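Local coordinates for protein glucose-6-phosphate dehydrogenase (Trypanosoma cruzi, PDB 5AQ1) that catalyses the oxidation of glucose 6-phosphate with NADP+ as the first step of the pentose phosphate pathway, supplying NADPH for redox balance, at residues R295-K298 with V299-L302; V218-I221 with I222-R225. All coordinates share one frame; numbering follows the deposited sequence.

Contact 1: residues R295-K298 with V299-L302; sequences RDEK and VQVL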
loop_
_atom_site.group_PDB
_atom_site.type_symbol
_atom_site.label_atom_id
_atom_site.label_comp_id
_atom_site.label_asym_id
_atom_site.label_seq_id
_atom_site.Cartn_x
_atom_site.Cartn_y
_atom_site.Cartn_z
ATOM N N ARG B 295 -5.231 -24.579 -9.162
ATOM C CA ARG B 295 -6.640 -24.759 -9.502
ATOM C C ARG B 295 -7.584 -24.376 -8.365
ATOM O O ARG B 295 -8.673 -23.862 -8.613
ATOM C CB ARG B 295 -6.906 -26.199 -9.911
ATOM C CG ARG B 295 -6.603 -26.495 -11.370
ATOM C CD ARG B 295 -6.348 -27.979 -11.549
ATOM N NE ARG B 295 -7.217 -28.586 -12.549
ATOM C CZ ARG B 295 -7.559 -29.875 -12.578
ATOM N NH1 ARG B 295 -7.119 -30.727 -11.653
ATOM N NH2 ARG B 295 -8.356 -30.316 -13.540
ATOM N N ASP B 296 -7.172 -24.639 -7.126
ATOM C CA ASP B 296 -7.930 -24.196 -5.956
ATOM C C ASP B 296 -8.166 -22.689 -5.998
ATOM O O ASP B 296 -9.285 -22.233 -5.784
ATOM C CB ASP B 296 -7.208 -24.565 -4.652
ATOM C CG ASP B 296 -7.436 -26.015 -4.227
ATOM O OD1 ASP B 296 -8.019 -26.804 -4.999
ATOM O OD2 ASP B 296 -7.020 -26.361 -3.105
ATOM N N GLU B 297 -7.116 -21.920 -6.285
ATOM C CA GLU B 297 -7.234 -20.460 -6.320
ATOM C C GLU B 297 -8.132 -19.979 -7.451
ATOM O O GLU B 297 -8.853 -18.992 -7.298
ATOM C CB GLU B 297 -5.860 -19.790 -6.438
ATOM C CG GLU B 297 -4.939 -19.989 -5.242
ATOM C CD GLU B 297 -5.539 -19.539 -3.920
ATOM O OE1 GLU B 297 -6.421 -18.653 -3.913
ATOM O OE2 GLU B 297 -5.113 -20.069 -2.876
ATOM N N LYS B 298 -8.082 -20.670 -8.586
ATOM C CA LYS B 298 -8.932 -20.327 -9.723
ATOM C C LYS B 298 -10.406 -20.553 -9.380
ATOM O O LYS B 298 -11.249 -19.718 -9.693
ATOM C CB LYS B 298 -8.534 -21.134 -10.960
ATOM C CG LYS B 298 -7.148 -20.794 -11.487
ATOM C CD LYS B 298 -6.663 -21.796 -12.523
ATOM C CE LYS B 298 -7.327 -21.575 -13.869
ATOM N NZ LYS B 298 -6.966 -22.636 -14.848
ATOM N N VAL B 299 -10.705 -21.666 -8.716
ATOM C CA VAL B 299 -12.069 -21.953 -8.283
ATOM C C VAL B 299 -12.526 -20.935 -7.245
ATOM O O VAL B 299 -13.651 -20.442 -7.304
ATOM C CB VAL B 299 -12.205 -23.372 -7.687
ATOM C CG1 VAL B 299 -13.588 -23.579 -7.083
ATOM C CG2 VAL B 299 -11.945 -24.428 -8.748
ATOM N N GLN B 300 -11.643 -20.636 -6.295
ATOM C CA GLN B 300 -11.941 -19.721 -5.195
ATOM C C GLN B 300 -12.421 -18.364 -5.698
ATOM O O GLN B 300 -13.439 -17.860 -5.237
ATOM C CB GLN B 300 -10.696 -19.554 -4.320
ATOM C CG GLN B 300 -10.841 -18.621 -3.124
ATOM C CD GLN B 300 -11.932 -19.045 -2.169
ATOM O OE1 GLN B 300 -12.231 -20.224 -2.054
ATOM N NE2 GLN B 300 -12.533 -18.084 -1.478
ATOM N N VAL B 301 -11.686 -17.784 -6.645
ATOM C CA VAL B 301 -12.018 -16.461 -7.171
ATOM C C VAL B 301 -13.259 -16.483 -8.068
ATOM O O VAL B 301 -14.063 -15.549 -8.033
ATOM C CB VAL B 301 -10.815 -15.787 -7.893
ATOM C CG1 VAL B 301 -10.504 -16.444 -9.231
ATOM C CG2 VAL B 301 -11.079 -14.302 -8.091
ATOM N N LEU B 302 -13.427 -17.538 -8.858
ATOM C CA LEU B 302 -14.604 -17.643 -9.721
ATOM C C LEU B 302 -15.905 -17.715 -8.917
ATOM O O LEU B 302 -16.929 -17.183 -9.347
ATOM C CB LEU B 302 -14.500 -18.843 -10.668
ATOM C CG LEU B 302 -13.558 -18.716 -11.873
ATOM C CD1 LEU B 302 -13.704 -19.943 -12.757
ATOM C CD2 LEU B 302 -13.810 -17.453 -12.686
#

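Contact 2: residues V218-I221 with I222-R225; sequences VQNI and IVTR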
loop_
_atom_site.group_PDB
_atom_site.type_symbol
_atom_site.label_atom_id
_atom_site.label_comp_id
_atom_site.label_asym_id
_atom_site.label_seq_id
_atom_site.Cartn_x
_atom_site.Cartn_y
_atom_site.Cartn_z
ATOM N N VAL B 218 -1.029 -16.632 -22.338
ATOM C CA VAL B 218 -1.956 -17.028 -21.276
ATOM C C VAL B 218 -1.199 -17.829 -20.217
ATOM O O VAL B 218 -1.410 -17.632 -19.017
ATOM C CB VAL B 218 -3.151 -17.833 -21.827
ATOM C CG1 VAL B 218 -4.081 -18.280 -20.702
ATOM C CG2 VAL B 218 -3.925 -16.999 -22.837
ATOM N N GLN B 219 -0.310 -18.721 -20.661
ATOM C CA GLN B 219 0.575 -19.468 -19.750
ATOM C C GLN B 219 1.494 -18.556 -18.927
ATOM O O GLN B 219 1.897 -18.908 -17.816
ATOM C CB GLN B 219 1.435 -20.471 -20.525
ATOM C CG GLN B 219 0.661 -21.638 -21.118
ATOM C CD GLN B 219 1.566 -22.688 -21.740
ATOM O OE1 GLN B 219 2.248 -22.427 -22.735
ATOM N NE2 GLN B 219 1.576 -23.886 -21.155
ATOM N N ASN B 220 1.820 -17.388 -19.475
ATOM C CA ASN B 220 2.717 -16.454 -18.815
ATOM C C ASN B 220 2.041 -15.552 -17.776
ATOM O O ASN B 220 2.729 -14.826 -17.054
ATOM C CB ASN B 220 3.415 -15.585 -19.865
ATOM C CG ASN B 220 4.614 -14.839 -19.304
ATOM O OD1 ASN B 220 5.371 -15.382 -18.498
ATOM N ND2 ASN B 220 4.793 -13.593 -19.726
ATOM N N ILE B 221 0.711 -15.583 -17.699
ATOM C CA ILE B 221 -0.019 -14.702 -16.782
ATOM C C ILE B 221 0.420 -14.933 -15.338
ATOM O O ILE B 221 0.757 -13.991 -14.624
ATOM C CB ILE B 221 -1.547 -14.892 -16.888
ATOM C CG1 ILE B 221 -2.048 -14.392 -18.244
ATOM C CG2 ILE B 221 -2.262 -14.136 -15.776
ATOM C CD1 ILE B 221 -3.458 -14.834 -18.575
ATOM N N ILE B 222 0.406 -16.194 -14.923
ATOM C CA ILE B 222 0.769 -16.573 -13.559
ATOM C C ILE B 222 2.195 -16.142 -13.194
ATOM O O ILE B 222 2.431 -15.680 -12.080
ATOM C CB ILE B 222 0.576 -18.090 -13.333
ATOM C CG1 ILE B 222 0.723 -18.442 -11.855
ATOM C CG2 ILE B 222 1.553 -18.909 -14.173
ATOM C CD1 ILE B 222 0.214 -19.826 -11.519
ATOM N N VAL B 223 3.131 -16.268 -14.136
ATOM C CA VAL B 223 4.524 -15.877 -13.904
ATOM C C VAL B 223 4.640 -14.354 -13.819
ATOM O O VAL B 223 5.340 -13.817 -12.960
ATOM C CB VAL B 223 5.464 -16.382 -15.025
ATOM C CG1 VAL B 223 6.907 -15.978 -14.743
ATOM C CG2 VAL B 223 5.361 -17.894 -15.172
ATOM N N THR B 224 3.960 -13.669 -14.729
ATOM C CA THR B 224 3.960 -12.214 -14.767
ATOM C C THR B 224 3.478 -11.623 -13.443
ATOM O O THR B 224 4.063 -10.664 -12.932
ATOM C CB THR B 224 3.061 -11.710 -15.912
ATOM O OG1 THR B 224 3.542 -12.234 -17.155
ATOM C CG2 THR B 224 3.054 -10.197 -15.975
ATOM N N ARG B 225 2.416 -12.209 -12.893
ATOM C CA ARG B 225 1.772 -11.684 -11.693
ATOM C C ARG B 225 2.543 -11.972 -10.406
ATOM O O ARG B 225 2.688 -11.087 -9.558
ATOM C CB ARG B 225 0.361 -12.253 -11.556
ATOM C CG ARG B 225 -0.654 -11.651 -12.514
ATOM C CD ARG B 225 -2.064 -12.045 -12.105
ATOM N NE ARG B 225 -2.348 -11.614 -10.739
ATOM C CZ ARG B 225 -3.291 -12.124 -9.949
ATOM N NH1 ARG B 225 -4.084 -13.101 -10.370
ATOM N NH2 ARG B 225 -3.441 -11.644 -8.716
HETATM O O HOH W 1 -0.898 -18.554 -16.279
#

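Contact 1: residues R295-K298 with V299-L302
Arg295 to Leu302 form two continuous turns of the helix 291-302, and four i to i+4 backbone bonds join 295-298 to 299-302. The shortest runs from Gln300 N to Asp296 O at 2.9 Å, the longest from Leu302 N to Lys298 O at 3.2 Å. N-H...O angles of 157-163° in all four bear out regular alpha geometry. Val299, Val301 and Leu302 lean back over these carbonyls; Gln300 touches the turn through CB alone, its amide leading off. Val299 sets CG2 beside its own backbone N, which carries the methyl to 3.3 Å from Arg295 O. Val301 places CG1 between its N and carbonyl carbon (chi1 72°), bringing it to 3.4 Å from Lys298 O. From the next residue, Leu302 CG approaches that same Lys298 oxygen, at 3.3 Å. The polar ends of 295-298 have their partners outside the two segments. Lys298 NZ bonds Gln276 OE1 and pairs with Glu462, Arg295 pairs with Glu292 on the same helix, and Asp296 pairs with Arg459. Salt bridges from Arg287 of the second subunit, NH1 to Asp296 OD2 and NH2 to Glu297 OE2, make this face a charged subunit interface. The arginine would probably favour ionised carboxylates there.

Contact 2: residues V218-I221 with I222-R225
Thr224 folds its side chain back on Asn220, four residues earlier. Its CB lies 3.3 Å from Asn220 O and only slightly farther from Ile221 O, so the side chain starts out over the preceding turn. OG1 sits beside the residue's own N (chi1 -59°), and this torsion turns the hydroxyl onto Asn220 O, to which it donates at 2.7 Å. The same oxygen also takes the backbone bond of Thr224 N at 2.9 Å. The two donors come from different directions: N lies nearly along the C=O axis, whereas OG1 comes in from above the carbonyl plane, about 45° off it. Such a bond to the i-4 carbonyl is usual for a threonine within a helix. The side chain of Asn220 crosses that of Thr224 at about a right angle; its ND2 is near OG1, but the angle is too poor for a bond. Asn220 OD1 instead accepts from Lys413 N of the third subunit, while passing 3.6 Å from Val223 CB.

One turn earlier the backbone pattern is interrupted. Water 1 donates to Val218 O at 2.9 Å and accepts from Ile222 N at 3.0 Å, replacing a direct i to i+4 bond, and Ile221 N reaches Val218 O as an i to i+3 bond. Regular i to i+4 pairing runs from Thr224 N to Asn220 O and on to Arg225 N to Ile221 O. The water bridge and the i to i+3 bond mark a break between helices 216-219 and 221-226, a few residues in sequence after His211, Tyr212 and Lys215 of the glucose 6-phosphate pocket, in the family's RIDHYLGK motif.

Contacts 1 and 2 are separate helical segments, their centres 15 Å apart and their nearest atoms about 7 Å apart without touching. Helix 264-282 relates them: Lys298 and Leu302 meet it at Ser279, Val218 and Ile221 at Leu280. That helix also supplies Asp268 and His273 to the glucose 6-phosphate pocket. Just beyond it, Met283 is shared, touched by Glu297 and accepting from Arg225 NH1 through its carbonyl. On the side of 218-221, the side chain of Gln219 is about 13 Å from the bound sugar phosphate. The assembly distinguishes the two, since 295-302 meets the second subunit and 218-225 the third.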